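Local coordinates for protein Asp/Glu-specific dipeptidyl-peptidase (Flavobacterium psychrophilum, PDB 5JXF) that removes dipeptides from the N-terminus of oligopeptides as a serine-type peptidase with strict preference for aspartate or glutamate at the P1 position, at residues Leu118-Ala124 with Leu211-Ser217; Leu387-Phe391 with Leu560-Tyr564. One frame throughout, in Å; residues are numbered along the deposited sequence.

Overall arrangement
Contact 1 comes first along the chain and is complete before contact 2 begins; both belong to the S46 peptidase chain. The two sit on opposite sides of the chain's centre, their own centres 49 Å apart and their nearest atoms about 38 Å apart, with no touch between them. Contact 1 belongs to the antiparallel sheet that also holds strand 239-245, where strand 122-123 pairs with strand 197-214 not far from H101 and D237, probably part of the charge relay, as in relatives. Contact 2 joins helices 386-415 and 547-571, with mostly helical chain between them, away from the active site. Contact 1 thus pairs strands in one of the beta sheets near the active site, and contact 2 packs two helices of the helical region.

Contact 1: Leu118-Ala124 with Leu211-Ser217; sequences LTNGFWA and LVGAPPS
An antiparallel beta ladder, flanked by the point where helix 117-120 ends and helix 217-220 begins, joins 118-124 to 211-217 in the antiparallel sheet of strands 122-123, 197-214 and 239-245, consistent with the chymotrypsin-like fold of S46 peptidases. F122 and A214 form a hydrogen-bonded pair: F122 N reaches A214 O and A214 N returns to F122 O, each at 2.8 Å and in the carbonyl plane. A124 N extends the ladder to V212 O at 2.9 Å. W123 and G213 are the non-hydrogen-bonded pair between them, and V212 and G213 together face M240 of strand 239-245 in a classic beta bulge.

Glycine suits position 213 because the W123 indole lies over it: G213 CA sits 3.9 Å from the centroid of the six-membered ring, a CH-pi contact over the face, and a side chain there would collide with the ring. The indole turns this way because its CG stands anti to the carbonyl carbon (chi1 -62°); V710 of helix 703-713 also packs on it. On the other side of the sheet, F122 lies alongside L211, CD1 meeting L211 CD2 at 3.6 Å, while L211 O approaches the edge of the phenyl ring. Y117 adds an edge-to-face partner to that ring.

G121 leaves helix 117-120 with positive phi, and a CB would strike A214 O and P216 N, so glycine fits on both counts. P216, at the N-cap position of helix 217-220, lays its CB against T119 O. L118 O is gripped twice by S217: the backbone N, 3.0 Å away, lies almost in line with the C=O bond while its N-H points off that line (141°), and OG, 2.7 Å away, donates from above the carbonyl plane.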
ATOM      1  N   LEU A 118      20.815  20.730  -1.471  1.00 61.94           N
ATOM      2  CA  LEU A 118      20.051  19.494  -1.333  1.00 64.29           C
ATOM      3  C   LEU A 118      18.643  19.838  -0.825  1.00 66.28           C
ATOM      4  O   LEU A 118      17.649  19.488  -1.449  1.00 70.99           O
ATOM      5  CB  LEU A 118      20.754  18.509  -0.383  1.00 65.35           C
ATOM      6  CG  LEU A 118      22.011  17.808  -0.932  1.00 67.93           C
ATOM      7  CD1 LEU A 118      22.831  17.140   0.168  1.00 70.24           C
ATOM      8  CD2 LEU A 118      21.633  16.782  -1.990  1.00 66.82           C
ATOM      9  N   THR A 119      18.573  20.565   0.287  1.00 66.38           N
ATOM     10  CA  THR A 119      17.287  20.938   0.874  1.00 64.05           C
ATOM     11  C   THR A 119      16.582  22.044   0.089  1.00 61.89           C
ATOM     12  O   THR A 119      15.408  21.925  -0.236  1.00 69.66           O
ATOM     13  CB  THR A 119      17.451  21.396   2.329  1.00 65.92           C
ATOM     14  OG1 THR A 119      18.120  20.374   3.078  1.00 71.57           O
ATOM     15  CG2 THR A 119      16.082  21.667   2.968  1.00 66.61           C
ATOM     16  N   ASN A 120      17.313  23.102  -0.240  1.00 60.90           N
ATOM     17  CA  ASN A 120      16.710  24.327  -0.767  1.00 60.31           C
ATOM     18  C   ASN A 120      16.581  24.413  -2.283  1.00 61.29           C
ATOM     19  O   ASN A 120      15.897  25.296  -2.814  1.00 57.04           O
ATOM     20  CB  ASN A 120      17.514  25.517  -0.260  1.00 60.89           C
ATOM     21  CG  ASN A 120      17.369  25.701   1.238  1.00 72.48           C
ATOM     22  OD1 ASN A 120      16.284  25.501   1.791  1.00 80.37           O
ATOM     23  ND2 ASN A 120      18.463  26.047   1.907  1.00 75.67           N
ATOM     24  N   GLY A 121      17.240  23.498  -2.986  1.00 57.59           N
ATOM     25  CA  GLY A 121      17.334  23.619  -4.418  1.00 49.81           C
ATOM     26  C   GLY A 121      18.343  24.695  -4.765  1.00 55.75           C
ATOM     27  O   GLY A 121      19.023  25.241  -3.887  1.00 51.86           O
ATOM     28  N   PHE A 122      18.446  25.001  -6.054  1.00 56.27           N
ATOM     29  CA  PHE A 122      19.425  25.967  -6.528  1.00 55.25           C
ATOM     30  C   PHE A 122      19.007  26.475  -7.895  1.00 52.82           C
ATOM     31  O   PHE A 122      18.521  25.702  -8.720  1.00 54.62           O
ATOM     32  CB  PHE A 122      20.828  25.341  -6.589  1.00 62.91           C
ATOM     33  CG  PHE A 122      21.798  26.121  -7.427  1.00 59.59           C
ATOM     34  CD1 PHE A 122      21.950  25.841  -8.772  1.00 56.48           C
ATOM     35  CD2 PHE A 122      22.530  27.153  -6.877  1.00 61.98           C
ATOM     36  CE1 PHE A 122      22.819  26.569  -9.544  1.00 58.39           C
ATOM     37  CE2 PHE A 122      23.404  27.876  -7.646  1.00 66.84           C
ATOM     38  CZ  PHE A 122      23.549  27.587  -8.978  1.00 62.74           C
ATOM     39  N   TRP A 123      19.199  27.773  -8.137  1.00 56.23           N
ATOM     40  CA  TRP A 123      18.760  28.390  -9.387  1.00 55.86           C
ATOM     41  C   TRP A 123      19.651  29.546  -9.841  1.00 64.57           C
ATOM     42  O   TRP A 123      19.621  30.634  -9.269  1.00 58.40           O
ATOM     43  CB  TRP A 123      17.316  28.865  -9.254  1.00 58.52           C
ATOM     44  CG  TRP A 123      16.405  27.719  -8.994  1.00 55.70           C
ATOM     45  CD1 TRP A 123      15.976  27.279  -7.780  1.00 58.14           C
ATOM     46  CD2 TRP A 123      15.874  26.809  -9.964  1.00 46.92           C
ATOM     47  NE1 TRP A 123      15.193  26.171  -7.933  1.00 57.03           N
ATOM     48  CE2 TRP A 123      15.104  25.862  -9.263  1.00 51.27           C
ATOM     49  CE3 TRP A 123      15.960  26.712 -11.358  1.00 51.09           C
ATOM     50  CZ2 TRP A 123      14.414  24.838  -9.903  1.00 52.92           C
ATOM     51  CZ3 TRP A 123      15.284  25.692 -11.994  1.00 52.80           C
ATOM     52  CH2 TRP A 123      14.522  24.763 -11.266  1.00 58.87           C
ATOM     53  N   ALA A 124      20.441  29.284 -10.881  1.00 64.51           N
ATOM     54  CA  ALA A 124      21.304  30.289 -11.482  1.00 57.47           C
ATOM     55  C   ALA A 124      20.478  31.347 -12.185  1.00 53.36           C
ATOM     56  O   ALA A 124      19.930  31.098 -13.254  1.00 58.76           O
ATOM     57  CB  ALA A 124      22.275  29.638 -12.461  1.00 47.79           C
ATOM     58  N   LEU A 211      26.045  23.514 -13.270  1.00 43.50           N
ATOM     59  CA  LEU A 211      24.705  23.388 -12.681  1.00 48.63           C
ATOM     60  C   LEU A 211      23.887  24.652 -12.874  1.00 50.12           C
ATOM     61  O   LEU A 211      24.332  25.751 -12.518  1.00 52.88           O
ATOM     62  CB  LEU A 211      24.795  23.068 -11.187  1.00 47.09           C
ATOM     63  CG  LEU A 211      23.467  22.996 -10.405  1.00 48.44           C
ATOM     64  CD1 LEU A 211      22.498  21.970 -11.002  1.00 40.39           C
ATOM     65  CD2 LEU A 211      23.721  22.698  -8.934  1.00 44.10           C
ATOM     66  N   VAL A 212      22.684  24.494 -13.422  1.00 45.60           N
ATOM     67  CA  VAL A 212      21.816  25.636 -13.730  1.00 43.75           C
ATOM     68  C   VAL A 212      20.599  25.720 -12.802  1.00 49.06           C
ATOM     69  O   VAL A 212      20.252  26.799 -12.328  1.00 47.28           O
ATOM     70  CB  VAL A 212      21.329  25.580 -15.196  1.00 44.85           C
ATOM     71  CG1 VAL A 212      20.210  26.588 -15.458  1.00 40.05           C
ATOM     72  CG2 VAL A 212      22.518  25.788 -16.162  1.00 38.91           C
ATOM     73  N   GLY A 213      19.959  24.584 -12.544  1.00 48.90           N
ATOM     74  CA  GLY A 213      18.779  24.570 -11.702  1.00 54.27           C
ATOM     75  C   GLY A 213      18.463  23.221 -11.078  1.00 50.72           C
ATOM     76  O   GLY A 213      18.671  22.165 -11.690  1.00 50.62           O
ATOM     77  N   ALA A 214      17.970  23.253  -9.844  1.00 50.09           N
ATOM     78  CA  ALA A 214      17.432  22.051  -9.212  1.00 49.55           C
ATOM     79  C   ALA A 214      16.383  22.412  -8.176  1.00 45.29           C
ATOM     80  O   ALA A 214      16.563  23.361  -7.420  1.00 47.76           O
ATOM     81  CB  ALA A 214      18.534  21.236  -8.568  1.00 46.14           C
ATOM     82  N   PRO A 215      15.293  21.633  -8.132  1.00 44.73           N
ATOM     83  CA  PRO A 215      14.239  21.793  -7.124  1.00 52.90           C
ATOM     84  C   PRO A 215      14.728  21.314  -5.768  1.00 51.71           C
ATOM     85  O   PRO A 215      15.685  20.533  -5.718  1.00 50.79           O
ATOM     86  CB  PRO A 215      13.120  20.886  -7.640  1.00 54.60           C
ATOM     87  CG  PRO A 215      13.882  19.757  -8.319  1.00 54.46           C
ATOM     88  CD  PRO A 215      15.050  20.464  -8.995  1.00 47.62           C
ATOM     89  N   PRO A 216      14.072  21.748  -4.685  1.00 50.89           N
ATOM     90  CA  PRO A 216      14.341  21.131  -3.382  1.00 48.96           C
ATOM     91  C   PRO A 216      14.189  19.620  -3.449  1.00 51.41           C
ATOM     92  O   PRO A 216      13.438  19.102  -4.280  1.00 48.94           O
ATOM     93  CB  PRO A 216      13.283  21.769  -2.466  1.00 52.43           C
ATOM     94  CG  PRO A 216      12.230  22.254  -3.382  1.00 54.93           C
ATOM     95  CD  PRO A 216      12.965  22.720  -4.610  1.00 47.92           C
ATOM     96  N   SER A 217      14.938  18.915  -2.608  1.00 51.98           N
ATOM     97  CA  SER A 217      14.872  17.458  -2.562  1.00 56.21           C
ATOM     98  C   SER A 217      13.472  16.949  -2.270  1.00 51.75           C
ATOM     99  O   SER A 217      13.115  15.846  -2.667  1.00 57.16           O
ATOM    100  CB  SER A 217      15.830  16.910  -1.506  1.00 62.79           C
ATOM    101  OG  SER A 217      17.155  16.843  -2.009  1.00 78.52           O
TER

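Contact 2: Leu387-Phe391 with Leu560-Tyr564; sequences LLADF and LQRIY
The F391 ring points into helix 547-571 with L560 O and Q561 OE1 at its edge, in the ring plane, while Q561 N and Y564 CB approach it obliquely. Its CD1 lies 3.8 Å from L560 CD1, and its CE2 lies 3.7 Å from Q561 OE1. That oxygen is buried here and has no partner in the model. The Y564 ring meets the phenyl obliquely, centroids 5.6 Å apart and planes at 75°. L387 CD1 and L388 CD2 also come to the tyrosine ring at a slant, L388 CD2 passing 4.1 Å from Y564 OH.

Branched aliphatic residues suit the remaining surface. L387 and L560 lie side by side, pointing opposite ways, their CD2 methyls 3.7 Å apart; L387 CD2 also lies 3.9 Å from I563 CG2. That methyl reaches the leucine because it stands anti to the isoleucine's backbone N, with CG1 beside the N (chi1 -63°). D390 meets L560 mainly through its aliphatic part: D390 CB rests 3.8 Å from L560 CD1, with the carboxylate OD2 just beyond the other methyl, CD2. Replacing F391 with an alanine would probably open a gap between the helices and deprive Y564 and L560 of a large apolar neighbour.

No hydrogen bond crosses the contact; apolar side chains carry it. The helical segments run roughly antiparallel, their directions 150° apart, with axes 10.6 Å apart at closest approach. Helix 360-375 flanks the pair, F371 touching L388 and meeting Y564 edge-to-face, and the loop residue P294 packs on both F391 and Q561. R562 O, on helix 547-571, accepts a hydrogen bond from N196, just before strand 197-214.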
ATOM      1  N   LEU A 387      25.367 -26.881 -24.432  1.00 93.23           N
ATOM      2  CA  LEU A 387      25.294 -25.585 -23.736  1.00 94.43           C
ATOM      3  C   LEU A 387      24.510 -25.596 -22.427  1.00 91.99           C
ATOM      4  O   LEU A 387      25.050 -25.292 -21.368  1.00 91.57           O
ATOM      5  CB  LEU A 387      24.671 -24.536 -24.661  1.00 93.14           C
ATOM      6  CG  LEU A 387      25.456 -24.132 -25.905  1.00 94.08           C
ATOM      7  CD1 LEU A 387      24.649 -23.136 -26.729  1.00 88.51           C
ATOM      8  CD2 LEU A 387      26.819 -23.560 -25.528  1.00 89.44           C
ATOM      9  N   LEU A 388      23.236 -25.958 -22.508  1.00 92.10           N
ATOM     10  CA  LEU A 388      22.373 -25.971 -21.333  1.00 92.76           C
ATOM     11  C   LEU A 388      22.918 -26.884 -20.231  1.00 93.81           C
ATOM     12  O   LEU A 388      22.831 -26.556 -19.046  1.00 93.62           O
ATOM     13  CB  LEU A 388      20.956 -26.391 -21.730  1.00 94.07           C
ATOM     14  CG  LEU A 388      20.238 -25.422 -22.677  1.00 95.37           C
ATOM     15  CD1 LEU A 388      18.895 -25.980 -23.124  1.00 98.93           C
ATOM     16  CD2 LEU A 388      20.055 -24.055 -22.023  1.00 89.56           C
ATOM     17  N   ALA A 389      23.497 -28.016 -20.620  1.00 97.70           N
ATOM     18  CA  ALA A 389      24.071 -28.938 -19.646  1.00 95.71           C
ATOM     19  C   ALA A 389      25.332 -28.350 -19.017  1.00 93.57           C
ATOM     20  O   ALA A 389      25.533 -28.447 -17.804  1.00 91.72           O
ATOM     21  CB  ALA A 389      24.374 -30.280 -20.292  1.00100.95           C
ATOM     22  N   ASP A 390      26.177 -27.736 -19.842  1.00 90.07           N
ATOM     23  CA  ASP A 390      27.388 -27.091 -19.343  1.00 91.63           C
ATOM     24  C   ASP A 390      27.046 -25.970 -18.362  1.00 89.27           C
ATOM     25  O   ASP A 390      27.648 -25.863 -17.294  1.00 91.29           O
ATOM     26  CB  ASP A 390      28.231 -26.549 -20.500  1.00 94.36           C
ATOM     27  CG  ASP A 390      28.856 -27.653 -21.332  1.00 96.42           C
ATOM     28  OD1 ASP A 390      29.275 -28.664 -20.739  1.00 99.37           O
ATOM     29  OD2 ASP A 390      28.937 -27.510 -22.573  1.00 97.05           O
ATOM     30  N   PHE A 391      26.064 -25.150 -18.721  1.00 84.34           N
ATOM     31  CA  PHE A 391      25.621 -24.073 -17.849  1.00 80.80           C
ATOM     32  C   PHE A 391      25.291 -24.582 -16.452  1.00 85.54           C
ATOM     33  O   PHE A 391      25.796 -24.058 -15.457  1.00 86.04           O
ATOM     34  CB  PHE A 391      24.401 -23.365 -18.438  1.00 79.68           C
ATOM     35  CG  PHE A 391      24.740 -22.323 -19.462  1.00 79.64           C
ATOM     36  CD1 PHE A 391      25.635 -22.573 -20.471  1.00 91.22           C
ATOM     37  CD2 PHE A 391      24.195 -21.079 -19.384  1.00 81.09           C
ATOM     38  CE1 PHE A 391      25.914 -21.603 -21.400  1.00 90.64           C
ATOM     39  CE2 PHE A 391      24.489 -20.107 -20.299  1.00 81.97           C
ATOM     40  CZ  PHE A 391      25.350 -20.360 -21.297  1.00 81.34           C
ATOM     41  N   LEU A 560      30.368 -19.385 -22.852  1.00 78.20           N
ATOM     42  CA  LEU A 560      29.189 -20.172 -23.146  1.00 79.37           C
ATOM     43  C   LEU A 560      27.989 -19.255 -23.431  1.00 75.20           C
ATOM     44  O   LEU A 560      27.189 -19.513 -24.333  1.00 75.22           O
ATOM     45  CB  LEU A 560      28.911 -21.117 -21.985  1.00 82.08           C
ATOM     46  CG  LEU A 560      29.721 -22.399 -21.786  1.00 89.51           C
ATOM     47  CD1 LEU A 560      29.424 -22.930 -20.409  1.00 93.85           C
ATOM     48  CD2 LEU A 560      29.402 -23.453 -22.839  1.00 89.16           C
ATOM     49  N   GLN A 561      27.889 -18.170 -22.671  1.00 70.57           N
ATOM     50  CA  GLN A 561      26.817 -17.190 -22.848  1.00 73.62           C
ATOM     51  C   GLN A 561      26.923 -16.486 -24.207  1.00 70.53           C
ATOM     52  O   GLN A 561      25.912 -16.203 -24.853  1.00 72.37           O
ATOM     53  CB  GLN A 561      26.847 -16.165 -21.708  1.00 72.18           C
ATOM     54  CG  GLN A 561      25.740 -15.132 -21.756  1.00 69.52           C
ATOM     55  CD  GLN A 561      24.361 -15.751 -21.781  1.00 74.06           C
ATOM     56  OE1 GLN A 561      23.969 -16.458 -20.848  1.00 80.55           O
ATOM     57  NE2 GLN A 561      23.612 -15.485 -22.848  1.00 70.80           N
ATOM     58  N   ARG A 562      28.152 -16.215 -24.637  1.00 69.59           N
ATOM     59  CA  ARG A 562      28.389 -15.663 -25.966  1.00 70.23           C
ATOM     60  C   ARG A 562      27.803 -16.571 -27.052  1.00 74.01           C
ATOM     61  O   ARG A 562      27.190 -16.087 -28.008  1.00 73.72           O
ATOM     62  CB  ARG A 562      29.887 -15.448 -26.202  1.00 74.96           C
ATOM     63  CG  ARG A 562      30.244 -14.968 -27.607  1.00 71.36           C
ATOM     64  CD  ARG A 562      31.717 -14.589 -27.728  1.00 75.76           C
ATOM     65  NE  ARG A 562      32.591 -15.763 -27.711  1.00 84.20           N
ATOM     66  CZ  ARG A 562      33.308 -16.147 -26.660  1.00 86.58           C
ATOM     67  NH1 ARG A 562      33.267 -15.441 -25.539  1.00 91.13           N
ATOM     68  NH2 ARG A 562      34.072 -17.230 -26.725  1.00 87.21           N
ATOM     69  N   ILE A 563      27.983 -17.883 -26.890  1.00 79.07           N
ATOM     70  CA  ILE A 563      27.508 -18.861 -27.872  1.00 80.22           C
ATOM     71  C   ILE A 563      26.002 -19.061 -27.772  1.00 80.66           C
ATOM     72  O   ILE A 563      25.309 -19.203 -28.784  1.00 82.32           O
ATOM     73  CB  ILE A 563      28.204 -20.215 -27.693  1.00 89.52           C
ATOM     74  CG1 ILE A 563      29.704 -20.076 -27.931  1.00 93.88           C
ATOM     75  CG2 ILE A 563      27.618 -21.263 -28.634  1.00 92.61           C
ATOM     76  CD1 ILE A 563      30.452 -21.374 -27.741  1.00 94.78           C
ATOM     77  N   TYR A 564      25.505 -19.071 -26.541  1.00 75.96           N
ATOM     78  CA  TYR A 564      24.077 -19.183 -26.288  1.00 76.73           C
ATOM     79  C   TYR A 564      23.340 -18.034 -26.980  1.00 79.10           C
ATOM     80  O   TYR A 564      22.269 -18.234 -27.559  1.00 80.94           O
ATOM     81  CB  TYR A 564      23.804 -19.181 -24.780  1.00 78.97           C
ATOM     82  CG  TYR A 564      22.392 -19.553 -24.385  1.00 81.17           C
ATOM     83  CD1 TYR A 564      21.587 -20.327 -25.214  1.00 82.23           C
ATOM     84  CD2 TYR A 564      21.859 -19.112 -23.182  1.00 82.14           C
ATOM     85  CE1 TYR A 564      20.295 -20.656 -24.849  1.00 84.42           C
ATOM     86  CE2 TYR A 564      20.572 -19.429 -22.806  1.00 81.58           C
ATOM     87  CZ  TYR A 564      19.790 -20.199 -23.639  1.00 85.26           C
ATOM     88  OH  TYR A 564      18.507 -20.511 -23.251  1.00 84.10           O
TER